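Local coordinates for protein Phospholipase/Carboxylesterase (Dyadobacter fermentans, PDB 4H0C) that probably hydrolyses carboxylic esters, and perhaps the thioester of palmitoylated proteins, as a member of the alpha/beta hydrolase superfamily, at residues A130-L135 against F155-N160; A105-G110 against H194-D199; Y5-Q10 against L78-A83; M27-G32 against P55-N60. One frame throughout, in Å; residues are numbered along the deposited sequence.

In the fold
From the N terminus the chain forms two large loops in series, each holding a smaller one. Contact 3 closes the first by bringing 5-10, the lead-in to edge strand 11-15, onto helix 77-94; within it, contact 4 joins the ends of the neighbouring strands 23-28 and 50-55. Contact 2 opens at 105-110 and closes only at 194-199, joining the probable nucleophile elbow to its histidine, and it encloses contact 1, between strands 127-131 and 153-160. None of the loops cross. Backbone bonds of the central sheet connect contact 4 to contact 2 and contact 2 to contact 1, while His7 and Gln10 of contact 3 reach the 55-60 loop of contact 4.

Contact 1 of 4, residues A130-L135 against F155-N160; sequences AFTGGL and FISTGN
Backbone hydrogen bonds set the alignment of the two segments. Ala130 N donates to Phe155 O at 2.8 Å, and Ser157 N returns a bond to Ala130 O at 3.2 Å, both nearly straight and nearly along the carbonyl axis. Ala130 thus grips the residues that flank Ile156, as parallel strands do. Beyond Phe131 the first chain leaves the sheet, with Thr132 at positive phi (57°).

A side-chain hydroxyl follows the turn. Ser157 OG sits in the crowded position between its own N and carbonyl carbon (chi1 61°), where it accepts a weak bond from Thr132 N at 3.4 Å and is also hydrogen-bonded to Glu200. Thr132 OG1 is bound by Arg192, and Thr132 CG2, anti to the backbone N, lies 3.6 Å from Thr158 OG1.

Apolar packing occupies both sides of the sheet. On the Phe131 side, CD1 and CE1 of that ring meet Phe155 CE2 at 4.0 Å, the two side chains crossing at about a right angle. On the other side, Ala130 CB lies 4.4 Å from Ile156 CG1. The extended Ile156 also carries CD1 to 3.4 Å from Gly133 O, a buried carbonyl with no polar partner in the model.

The arrangement is that of neighbouring parallel strands at the C-terminal edge of an alpha/beta hydrolase sheet, where Thr132 touches His194 of the probable catalytic triad.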
loop_
_atom_site.group_PDB
_atom_site.type_symbol
_atom_site.label_atom_id
_atom_site.label_comp_id
_atom_site.label_asym_id
_atom_site.label_seq_id
_atom_site.Cartn_x
_atom_site.Cartn_y
_atom_site.Cartn_z
ATOM N N ALA A 130 4.897 -1.665 -2.629
ATOM C CA ALA A 130 3.819 -1.335 -3.555
ATOM C C ALA A 130 3.964 -2.136 -4.835
ATOM O O ALA A 130 4.639 -1.710 -5.798
ATOM C CB ALA A 130 3.799 0.162 -3.842
ATOM N N PHE A 131 3.370 -3.333 -4.840
ATOM C CA PHE A 131 3.397 -4.197 -6.031
ATOM C C PHE A 131 2.408 -3.661 -7.055
ATOM O O PHE A 131 1.194 -3.786 -6.879
ATOM C CB PHE A 131 3.001 -5.649 -5.704
ATOM C CG PHE A 131 3.948 -6.376 -4.780
ATOM C CD1 PHE A 131 5.281 -6.595 -5.130
ATOM C CD2 PHE A 131 3.476 -6.907 -3.566
ATOM C CE1 PHE A 131 6.129 -7.306 -4.281
ATOM C CE2 PHE A 131 4.311 -7.623 -2.726
ATOM C CZ PHE A 131 5.652 -7.819 -3.076
ATOM N N THR A 132 2.939 -3.100 -8.141
ATOM C CA THR A 132 2.137 -2.574 -9.268
ATOM C C THR A 132 1.124 -1.511 -8.847
ATOM O O THR A 132 -0.107 -1.714 -8.894
ATOM C CB THR A 132 1.478 -3.697 -10.072
ATOM O OG1 THR A 132 2.468 -4.705 -10.336
ATOM C CG2 THR A 132 0.918 -3.160 -11.445
ATOM N N GLY A 133 1.644 -0.370 -8.426
ATOM C CA GLY A 133 0.789 0.736 -8.047
ATOM C C GLY A 133 1.482 2.075 -8.212
ATOM O O GLY A 133 2.699 2.152 -8.423
ATOM N N GLY A 134 0.686 3.129 -8.103
ATOM C CA GLY A 134 1.169 4.502 -8.161
ATOM C C GLY A 134 0.303 5.420 -7.311
ATOM O O GLY A 134 -0.778 5.036 -6.837
ATOM N N LEU A 135 0.764 6.654 -7.141
ATOM C CA LEU A 135 -0.022 7.661 -6.434
ATOM C C LEU A 135 -1.313 7.975 -7.227
ATOM O O LEU A 135 -1.361 7.797 -8.440
ATOM C CB LEU A 135 0.819 8.907 -6.215
ATOM C CG LEU A 135 2.002 8.792 -5.220
ATOM C CD1 LEU A 135 2.856 10.045 -5.346
ATOM C CD2 LEU A 135 1.556 8.560 -3.777
ATOM N N PHE A 155 9.644 -0.177 -1.922
ATOM C CA PHE A 155 9.734 -0.932 -3.176
ATOM C C PHE A 155 8.501 -0.636 -4.004
ATOM O O PHE A 155 7.385 -0.778 -3.531
ATOM C CB PHE A 155 9.826 -2.429 -2.914
ATOM C CG PHE A 155 9.849 -3.262 -4.172
ATOM C CD1 PHE A 155 11.042 -3.418 -4.899
ATOM C CD2 PHE A 155 8.682 -3.854 -4.669
ATOM C CE1 PHE A 155 11.072 -4.175 -6.077
ATOM C CE2 PHE A 155 8.715 -4.621 -5.840
ATOM C CZ PHE A 155 9.907 -4.773 -6.544
ATOM N N ILE A 156 8.711 -0.192 -5.234
ATOM C CA ILE A 156 7.612 0.086 -6.145
ATOM C C ILE A 156 7.901 -0.594 -7.477
ATOM O O ILE A 156 8.978 -0.455 -8.049
ATOM C CB ILE A 156 7.328 1.614 -6.288
ATOM C CG1 ILE A 156 6.100 1.887 -7.171
ATOM C CG2 ILE A 156 8.552 2.369 -6.786
ATOM C CD1 ILE A 156 5.664 3.354 -7.176
ATOM N N SER A 157 6.935 -1.365 -7.950
ATOM C CA SER A 157 7.105 -2.059 -9.223
ATOM C C SER A 157 5.907 -1.883 -10.122
ATOM O O SER A 157 4.835 -1.488 -9.683
ATOM C CB SER A 157 7.303 -3.540 -8.973
ATOM O OG SER A 157 6.163 -4.059 -8.327
ATOM N N THR A 158 6.122 -2.163 -11.397
ATOM C CA THR A 158 5.048 -2.350 -12.355
ATOM C C THR A 158 5.573 -3.152 -13.540
ATOM O O THR A 158 6.787 -3.417 -13.655
ATOM C CB THR A 158 4.396 -1.013 -12.805
ATOM O OG1 THR A 158 3.180 -1.290 -13.528
ATOM C CG2 THR A 158 5.355 -0.163 -13.662
ATOM N N GLY A 159 4.668 -3.541 -14.419
ATOM C CA GLY A 159 5.083 -4.163 -15.660
ATOM C C GLY A 159 5.073 -3.120 -16.770
ATOM O O GLY A 159 4.541 -2.005 -16.608
ATOM N N ASN A 160 5.682 -3.467 -17.897
ATOM C CA ASN A 160 5.713 -2.573 -19.028
ATOM C C ASN A 160 5.536 -3.368 -20.309
ATOM O O ASN A 160 6.309 -4.297 -20.576
ATOM C CB ASN A 160 7.017 -1.763 -19.045
ATOM C CG ASN A 160 7.051 -0.719 -20.151
ATOM O OD1 ASN A 160 6.019 -0.288 -20.660
ATOM N ND2 ASN A 160 8.248 -0.306 -20.524
#

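Contact 2 of 4, residues A105-G110 against H194-D199; sequences AGFSQG and HTISGD
The Phe107 ring carries the CB of the next residue, Ser108, on one face, 3.6 Å above its centre. The 194-199 segment passes the same ring obliquely: Ile196 CG1 comes to 3.5 Å from CD1 of Phe107, the backbone carbonyl carbon of Thr195 lies by CE1, and His194 CD2 is 3.8 Å from Phe107 CZ. Phe107 and Ile196 lie alongside each other, pointing opposite ways, and the Phe107 and His194 planes are inclined at 54°. The His194 ring has Ser108 OG at its edge, in plane.

That edge holds the polar core of the contact. Ser108 OG and His194 NE2 are hydrogen-bonded at 2.7 Å, and either could supply the proton. Both side chains extend anti to their backbone N, Ser108 at chi1 -161°, so the hydroxyl and imidazole meet tip to tip. On the far side of the imidazole, ND1 is bound to Asp162 OD2, which would be expected to polarise the ring, while Ser108 OG is also hydrogen-bonded to a citrate, probably from the crystallisation liquor.

Ser108 itself has a strained backbone, with positive phi (57°), at the N-terminal end of helix 109-120. The turn is so tight that a CB on Gly106 would clash with Gly110 O, and one on Gly110 would be crowded by Phe107 O.

A serine on a sharp strand-to-helix turn within Gly-X-Ser-X-Gly, linked through histidine to aspartate, is consistent with the nucleophile elbow and catalytic triad of alpha/beta hydrolases.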
loop_
_atom_site.group_PDB
_atom_site.type_symbol
_atom_site.label_atom_id
_atom_site.label_comp_id
_atom_site.label_asym_id
_atom_site.label_seq_id
_atom_site.Cartn_x
_atom_site.Cartn_y
_atom_site.Cartn_z
ATOM N N ALA A 105 2.061 -3.317 2.764
ATOM C CA ALA A 105 2.184 -4.123 1.551
ATOM C C ALA A 105 0.866 -4.129 0.808
ATOM O O ALA A 105 -0.178 -4.393 1.402
ATOM C CB ALA A 105 2.635 -5.540 1.882
ATOM N N GLY A 106 0.891 -3.824 -0.480
ATOM C CA GLY A 106 -0.346 -3.758 -1.258
ATOM C C GLY A 106 -0.084 -4.255 -2.659
ATOM O O GLY A 106 1.056 -4.159 -3.143
ATOM N N PHE A 107 -1.127 -4.774 -3.314
ATOM C CA PHE A 107 -1.039 -5.135 -4.730
ATOM C C PHE A 107 -2.071 -4.354 -5.495
ATOM O O PHE A 107 -3.228 -4.296 -5.080
ATOM C CB PHE A 107 -1.293 -6.649 -4.953
ATOM C CG PHE A 107 -1.412 -7.033 -6.396
ATOM C CD1 PHE A 107 -0.324 -6.880 -7.262
ATOM C CD2 PHE A 107 -2.608 -7.529 -6.901
ATOM C CE1 PHE A 107 -0.417 -7.226 -8.605
ATOM C CE2 PHE A 107 -2.708 -7.891 -8.246
ATOM C CZ PHE A 107 -1.616 -7.738 -9.101
ATOM N N SER A 108 -1.662 -3.802 -6.637
ATOM C CA SER A 108 -2.594 -3.177 -7.588
ATOM C C SER A 108 -3.406 -2.051 -6.911
ATOM O O SER A 108 -2.806 -1.112 -6.396
ATOM C CB SER A 108 -3.441 -4.252 -8.312
ATOM O OG SER A 108 -4.012 -3.749 -9.508
ATOM N N GLN A 109 -4.736 -2.148 -6.867
ATOM C CA GLN A 109 -5.551 -1.136 -6.190
ATOM C C GLN A 109 -5.066 -0.893 -4.769
ATOM O O GLN A 109 -5.046 0.263 -4.318
ATOM C CB GLN A 109 -7.037 -1.512 -6.204
ATOM C CG GLN A 109 -7.968 -0.380 -5.772
ATOM C CD GLN A 109 -9.405 -0.859 -5.581
ATOM O OE1 GLN A 109 -9.644 -1.844 -4.879
ATOM N NE2 GLN A 109 -10.369 -0.155 -6.199
ATOM N N GLY A 110 -4.688 -1.968 -4.074
ATOM C CA GLY A 110 -4.095 -1.881 -2.724
ATOM C C GLY A 110 -2.727 -1.228 -2.676
ATOM O O GLY A 110 -2.390 -0.586 -1.671
ATOM N N HIS A 194 0.007 -8.730 -15.260
ATOM C CA HIS A 194 -0.460 -7.921 -14.126
ATOM C C HIS A 194 -0.577 -8.814 -12.917
ATOM O O HIS A 194 -1.635 -9.372 -12.636
ATOM C CB HIS A 194 -1.783 -7.196 -14.473
ATOM C CG HIS A 194 -2.209 -6.160 -13.441
ATOM N ND1 HIS A 194 -1.786 -4.861 -13.478
ATOM C CD2 HIS A 194 -3.041 -6.271 -12.317
ATOM C CE1 HIS A 194 -2.317 -4.184 -12.424
ATOM N NE2 HIS A 194 -3.084 -5.044 -11.716
ATOM N N THR A 195 0.528 -8.959 -12.186
ATOM C CA THR A 195 0.633 -9.980 -11.143
ATOM C C THR A 195 1.817 -9.672 -10.241
ATOM O O THR A 195 2.570 -8.728 -10.508
ATOM C CB THR A 195 0.829 -11.382 -11.763
ATOM O OG1 THR A 195 0.705 -12.379 -10.745
ATOM C CG2 THR A 195 2.213 -11.501 -12.409
ATOM N N ILE A 196 1.989 -10.461 -9.178
ATOM C CA ILE A 196 3.211 -10.398 -8.380
ATOM C C ILE A 196 4.130 -11.525 -8.841
ATOM O O ILE A 196 3.814 -12.715 -8.651
ATOM C CB ILE A 196 2.928 -10.525 -6.872
ATOM C CG1 ILE A 196 1.895 -9.469 -6.416
ATOM C CG2 ILE A 196 4.247 -10.445 -6.092
ATOM C CD1 ILE A 196 1.353 -9.652 -4.998
ATOM N N SER A 197 5.245 -11.157 -9.477
ATOM C CA SER A 197 6.209 -12.142 -9.965
ATOM C C SER A 197 7.037 -12.710 -8.806
ATOM O O SER A 197 7.144 -12.091 -7.725
ATOM C CB SER A 197 7.108 -11.555 -11.069
ATOM O OG SER A 197 8.015 -10.586 -10.542
ATOM N N GLY A 198 7.616 -13.894 -9.019
ATOM C CA GLY A 198 8.474 -14.504 -7.996
ATOM C C GLY A 198 9.701 -13.656 -7.720
ATOM O O GLY A 198 10.214 -13.628 -6.586
ATOM N N ASP A 199 10.165 -12.939 -8.749
ATOM C CA ASP A 199 11.341 -12.069 -8.613
ATOM C C ASP A 199 11.064 -10.924 -7.626
ATOM O O ASP A 199 11.932 -10.558 -6.812
ATOM C CB ASP A 199 11.757 -11.513 -9.972
ATOM C CG ASP A 199 12.562 -12.521 -10.829
ATOM O OD1 ASP A 199 12.932 -12.117 -11.945
ATOM O OD2 ASP A 199 12.822 -13.693 -10.435
#

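Contact 3 of 4, residues Y5-Q10 against L78-A83; sequences YTHSKQ and LDSALA
His7 and Ser80 both set CB toward the other segment, yet they meet it in different ways, the hydroxyl touching backbone and the ring touching the helix. Ser80 extends its hydroxyl anti to its own backbone N (chi1 -166°), which carries OG off the helix and up to the chain opposite. There it accepts a hydrogen bond from His7 N at 2.8 Å, nearly straight at 164°. The same oxygen lies 3.5 Å from Thr6 CA, so it is wedged against the backbone just ahead of the histidine.

The imidazole of His7 does not compete for this hydroxyl. With CG anti to the carbonyl carbon (chi1 -63°), the ring turns an edge to the helix: CD2 comes to 3.4 Å from Ala81 N and 3.7 Å from Ala81 CB, and Ser80 C lies in the ring plane. Its nitrogens look elsewhere, NE2 to Trp62 O and ND1 to Thr58 N, a pairing consistent with a neutral ring protonated on NE2.

In the alpha/beta hydrolase fold seen here, this joins the irregular N-terminal lead-in of edge strand 11-15 to helix 77-94. An alanine in place of Ser80 would probably leave the His7 amide without its acceptor and loosen the lead-in from the helix.

A water adds a second link beside the direct one, donating to His7 O at 2.9 Å and to the helix carbonyl Ser80 O at 2.8 Å. Thr6, whose CB points away from the helix, adds its methyl, CG2 lying 3.9 Å from Ser80 OG. Farther back, Tyr5 fixes its hydroxyl on Ser61 O.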
loop_
_atom_site.group_PDB
_atom_site.type_symbol
_atom_site.label_atom_id
_atom_site.label_comp_id
_atom_site.label_asym_id
_atom_site.label_seq_id
_atom_site.Cartn_x
_atom_site.Cartn_y
_atom_site.Cartn_z
ATOM N N TYR A 5 -19.981 5.530 -1.025
ATOM C CA TYR A 5 -20.011 4.472 -0.016
ATOM C C TYR A 5 -18.908 4.627 1.022
ATOM O O TYR A 5 -17.940 5.366 0.804
ATOM C CB TYR A 5 -20.028 3.063 -0.651
ATOM C CG TYR A 5 -18.824 2.659 -1.496
ATOM C CD1 TYR A 5 -17.806 1.849 -0.960
ATOM C CD2 TYR A 5 -18.746 3.015 -2.841
ATOM C CE1 TYR A 5 -16.721 1.460 -1.727
ATOM C CE2 TYR A 5 -17.670 2.618 -3.629
ATOM C CZ TYR A 5 -16.656 1.844 -3.064
ATOM O OH TYR A 5 -15.579 1.445 -3.817
ATOM N N THR A 6 -19.112 3.955 2.162
ATOM C CA THR A 6 -18.241 3.980 3.326
ATOM C C THR A 6 -17.536 2.640 3.432
ATOM O O THR A 6 -18.152 1.608 3.208
ATOM C CB THR A 6 -19.108 4.147 4.610
ATOM O OG1 THR A 6 -19.811 5.385 4.543
ATOM C CG2 THR A 6 -18.285 4.110 5.890
ATOM N N HIS A 7 -16.252 2.653 3.788
ATOM C CA HIS A 7 -15.601 1.418 4.225
ATOM C C HIS A 7 -15.813 1.295 5.692
ATOM O O HIS A 7 -15.269 2.075 6.479
ATOM C CB HIS A 7 -14.133 1.400 3.855
ATOM C CG HIS A 7 -13.915 1.421 2.373
ATOM N ND1 HIS A 7 -14.192 0.349 1.588
ATOM C CD2 HIS A 7 -13.480 2.436 1.518
ATOM C CE1 HIS A 7 -13.940 0.653 0.301
ATOM N NE2 HIS A 7 -13.506 1.923 0.245
ATOM N N SER A 8 -16.662 0.347 6.079
ATOM C CA SER A 8 -16.878 0.082 7.495
ATOM C C SER A 8 -15.630 -0.572 8.107
ATOM O O SER A 8 -14.780 -1.113 7.391
ATOM C CB SER A 8 -18.132 -0.774 7.703
ATOM O OG SER A 8 -17.959 -2.073 7.164
ATOM N N LYS A 9 -15.541 -0.541 9.433
ATOM C CA LYS A 9 -14.364 -1.031 10.160
ATOM C C LYS A 9 -14.330 -2.565 10.182
ATOM O O LYS A 9 -14.741 -3.197 11.150
ATOM C CB LYS A 9 -14.340 -0.438 11.572
ATOM C CG LYS A 9 -13.046 -0.646 12.354
ATOM C CD LYS A 9 -13.042 0.223 13.603
ATOM C CE LYS A 9 -12.405 -0.475 14.790
ATOM N NZ LYS A 9 -12.722 0.233 16.071
ATOM N N GLN A 10 -13.859 -3.140 9.085
ATOM C CA GLN A 10 -13.699 -4.582 8.935
ATOM C C GLN A 10 -12.194 -4.871 8.870
ATOM O O GLN A 10 -11.541 -4.571 7.865
ATOM C CB GLN A 10 -14.371 -5.053 7.647
ATOM C CG GLN A 10 -15.869 -4.822 7.512
ATOM C CD GLN A 10 -16.413 -5.413 6.212
ATOM O OE1 GLN A 10 -16.730 -4.687 5.260
ATOM N NE2 GLN A 10 -16.508 -6.735 6.163
ATOM N N LEU A 78 -12.655 6.974 -1.603
ATOM C CA LEU A 78 -11.197 7.069 -1.385
ATOM C C LEU A 78 -10.866 7.620 0.012
ATOM O O LEU A 78 -10.084 7.009 0.739
ATOM C CB LEU A 78 -10.490 7.888 -2.490
ATOM C CG LEU A 78 -8.982 8.129 -2.244
ATOM C CD1 LEU A 78 -8.216 6.810 -2.226
ATOM C CD2 LEU A 78 -8.392 9.076 -3.298
ATOM N N ASP A 79 -11.477 8.755 0.387
ATOM C CA ASP A 79 -11.273 9.335 1.712
ATOM C C ASP A 79 -11.646 8.322 2.770
ATOM O O ASP A 79 -10.955 8.199 3.784
ATOM C CB ASP A 79 -12.098 10.603 1.900
ATOM C CG ASP A 79 -11.449 11.817 1.283
ATOM O OD1 ASP A 79 -10.231 11.758 0.970
ATOM O OD2 ASP A 79 -12.163 12.844 1.120
ATOM N N SER A 80 -12.732 7.582 2.525
ATOM C CA SER A 80 -13.152 6.544 3.464
ATOM C C SER A 80 -12.095 5.441 3.558
ATOM O O SER A 80 -11.808 4.937 4.653
ATOM C CB SER A 80 -14.503 5.952 3.062
ATOM O OG SER A 80 -15.022 5.192 4.142
ATOM N N ALA A 81 -11.540 5.055 2.414
ATOM C CA ALA A 81 -10.457 4.041 2.390
ATOM C C ALA A 81 -9.237 4.539 3.189
ATOM O O ALA A 81 -8.679 3.798 4.034
ATOM C CB ALA A 81 -10.094 3.679 0.951
ATOM N N LEU A 82 -8.847 5.800 2.966
ATOM C CA LEU A 82 -7.688 6.385 3.670
ATOM C C LEU A 82 -7.952 6.445 5.167
ATOM O O LEU A 82 -7.061 6.158 5.969
ATOM C CB LEU A 82 -7.357 7.787 3.129
ATOM C CG LEU A 82 -6.848 7.799 1.675
ATOM C CD1 LEU A 82 -6.928 9.209 1.090
ATOM C CD2 LEU A 82 -5.420 7.263 1.612
ATOM N N ALA A 83 -9.185 6.805 5.539
ATOM C CA ALA A 83 -9.573 6.813 6.955
ATOM C C ALA A 83 -9.401 5.446 7.621
ATOM O O ALA A 83 -8.901 5.354 8.754
ATOM C CB ALA A 83 -11.005 7.318 7.134
HETATM O O HOH W 1 -13.463 4.334 6.854
#

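Contact 4 of 4, residues M27-G32 against P55-N60; sequences MLHGRG and PQATNN
The close packing lies at the strand ends. Leu28 CD2 presses on Pro55 CG at 3.4 Å, tighter than usual for two carbons, as the two side chains cross obliquely. Next to it the His29 ring is held at both nitrogens. ND1 donates to Gly30 O at 2.8 Å, in the ring plane, so the proton sits there and NE2 is left to accept from Ala57 N at 3.0 Å along a nearly straight line (167°). CG of His29 takes the crowded place between its backbone N and carbonyl carbon (chi1 69°), which swings the ring across to the other segment, where CE1 lies against Ala57 CB at 3.4 Å. Trp62 stacks on the ring.

These are neighbouring parallel strands, 23-28 and 50-55, of an alpha/beta hydrolase sheet; in this superfamily the His-Gly loop after such a strand commonly borders the oxyanion hole. Where the strands part, a water bridges Met27 O, His29 N and Pro55 O. An alanine in place of His29, lacking the NE2 acceptor of Ala57 N, would probably loosen the tie between the two loops.

Toward solvent the contact thins to a single short, bent bond. Gly32 N donates to Asn60 O at 2.7 Å, at an angle of 134°, and Asn60 CB rests 3.8 Å from Gly32 C. Arg31, whose CB points away from the other segment, binds Tyr65 O and a citrate, probably from the crystallisation liquor.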
loop_
_atom_site.group_PDB
_atom_site.type_symbol
_atom_site.label_atom_id
_atom_site.label_comp_id
_atom_site.label_asym_id
_atom_site.label_seq_id
_atom_site.Cartn_x
_atom_site.Cartn_y
_atom_site.Cartn_z
HETATM N N MSE A 27 -1.687 -4.898 5.298
HETATM C CA MSE A 27 -1.754 -5.513 3.969
HETATM C C MSE A 27 -3.059 -5.103 3.296
HETATM O O MSE A 27 -4.128 -5.260 3.872
HETATM C CB MSE A 27 -1.630 -7.042 4.068
HETATM C CG MSE A 27 -0.406 -7.463 4.880
HETATM SE SE MSE A 27 -0.135 -9.348 4.828
HETATM C CE MSE A 27 0.492 -9.538 2.999
ATOM N N LEU A 28 -2.961 -4.597 2.070
ATOM C CA LEU A 28 -4.100 -4.013 1.367
ATOM C C LEU A 28 -4.349 -4.777 0.074
ATOM O O LEU A 28 -3.502 -4.792 -0.826
ATOM C CB LEU A 28 -3.883 -2.502 1.122
ATOM C CG LEU A 28 -3.640 -1.662 2.406
ATOM C CD1 LEU A 28 -3.284 -0.223 2.069
ATOM C CD2 LEU A 28 -4.858 -1.672 3.322
ATOM N N HIS A 29 -5.516 -5.412 0.012
ATOM C CA HIS A 29 -5.933 -6.209 -1.130
ATOM C C HIS A 29 -6.286 -5.370 -2.336
ATOM O O HIS A 29 -6.516 -4.140 -2.244
ATOM C CB HIS A 29 -7.107 -7.125 -0.768
ATOM C CG HIS A 29 -8.423 -6.397 -0.495
ATOM N ND1 HIS A 29 -9.217 -5.883 -1.489
ATOM C CD2 HIS A 29 -9.102 -6.176 0.702
ATOM C CE1 HIS A 29 -10.335 -5.342 -0.931
ATOM N NE2 HIS A 29 -10.251 -5.506 0.410
ATOM N N GLY A 30 -6.358 -6.046 -3.472
ATOM C CA GLY A 30 -6.693 -5.400 -4.729
ATOM C C GLY A 30 -8.182 -5.347 -5.050
ATOM O O GLY A 30 -9.021 -5.781 -4.258
ATOM N N ARG A 31 -8.499 -4.814 -6.224
ATOM C CA ARG A 31 -9.895 -4.644 -6.656
ATOM C C ARG A 31 -10.580 -6.001 -6.804
ATOM O O ARG A 31 -10.066 -6.896 -7.500
ATOM C CB ARG A 31 -9.972 -3.867 -7.971
ATOM C CG ARG A 31 -11.377 -3.395 -8.332
ATOM C CD ARG A 31 -11.395 -2.745 -9.715
ATOM N NE ARG A 31 -10.471 -1.598 -9.748
ATOM C CZ ARG A 31 -10.799 -0.352 -9.393
ATOM N NH1 ARG A 31 -12.041 -0.056 -9.013
ATOM N NH2 ARG A 31 -9.886 0.604 -9.424
ATOM N N GLY A 32 -11.741 -6.140 -6.173
ATOM C CA GLY A 32 -12.474 -7.414 -6.182
ATOM C C GLY A 32 -11.893 -8.458 -5.240
ATOM O O GLY A 32 -12.339 -9.610 -5.234
ATOM N N PRO A 55 -7.295 -4.722 6.353
ATOM C CA PRO A 55 -8.674 -4.233 6.353
ATOM C C PRO A 55 -9.398 -4.736 5.118
ATOM O O PRO A 55 -8.771 -4.900 4.065
ATOM C CB PRO A 55 -8.523 -2.701 6.306
ATOM C CG PRO A 55 -7.181 -2.457 5.709
ATOM C CD PRO A 55 -6.316 -3.630 6.164
ATOM N N GLN A 56 -10.698 -5.002 5.246
ATOM C CA GLN A 56 -11.491 -5.462 4.112
ATOM C C GLN A 56 -12.270 -4.299 3.513
ATOM O O GLN A 56 -13.006 -3.621 4.233
ATOM C CB GLN A 56 -12.482 -6.557 4.560
ATOM C CG GLN A 56 -13.514 -6.917 3.500
ATOM C CD GLN A 56 -12.905 -7.673 2.325
ATOM O OE1 GLN A 56 -12.191 -8.671 2.519
ATOM N NE2 GLN A 56 -13.188 -7.212 1.096
ATOM N N ALA A 57 -12.162 -4.115 2.196
ATOM C CA ALA A 57 -12.904 -3.057 1.512
ATOM C C ALA A 57 -14.375 -3.422 1.362
ATOM O O ALA A 57 -14.726 -4.559 1.030
ATOM C CB ALA A 57 -12.300 -2.745 0.150
ATOM N N THR A 58 -15.230 -2.438 1.630
ATOM C CA THR A 58 -16.634 -2.537 1.295
ATOM C C THR A 58 -16.718 -2.618 -0.224
ATOM O O THR A 58 -15.935 -1.974 -0.917
ATOM C CB THR A 58 -17.394 -1.326 1.865
ATOM O OG1 THR A 58 -17.362 -1.424 3.294
ATOM C CG2 THR A 58 -18.857 -1.293 1.403
ATOM N N ASN A 59 -17.627 -3.459 -0.716
ATOM C CA ASN A 59 -17.755 -3.774 -2.153
ATOM C C ASN A 59 -16.515 -4.455 -2.743
ATOM O O ASN A 59 -16.362 -4.550 -3.982
ATOM C CB ASN A 59 -18.141 -2.529 -2.947
ATOM C CG ASN A 59 -19.511 -1.988 -2.553
ATOM O OD1 ASN A 59 -20.427 -2.763 -2.291
ATOM N ND2 ASN A 59 -19.657 -0.656 -2.510
ATOM N N ASN A 60 -15.653 -4.958 -1.853
ATOM C CA ASN A 60 -14.365 -5.555 -2.230
ATOM C C ASN A 60 -13.547 -4.628 -3.137
ATOM O O ASN A 60 -12.743 -5.092 -3.952
ATOM C CB ASN A 60 -14.555 -6.905 -2.942
ATOM C CG ASN A 60 -15.041 -8.010 -2.030
ATOM O OD1 ASN A 60 -15.184 -7.841 -0.827
ATOM N ND2 ASN A 60 -15.289 -9.165 -2.616
HETATM O O HOH W 2 -6.577 -5.876 2.811
#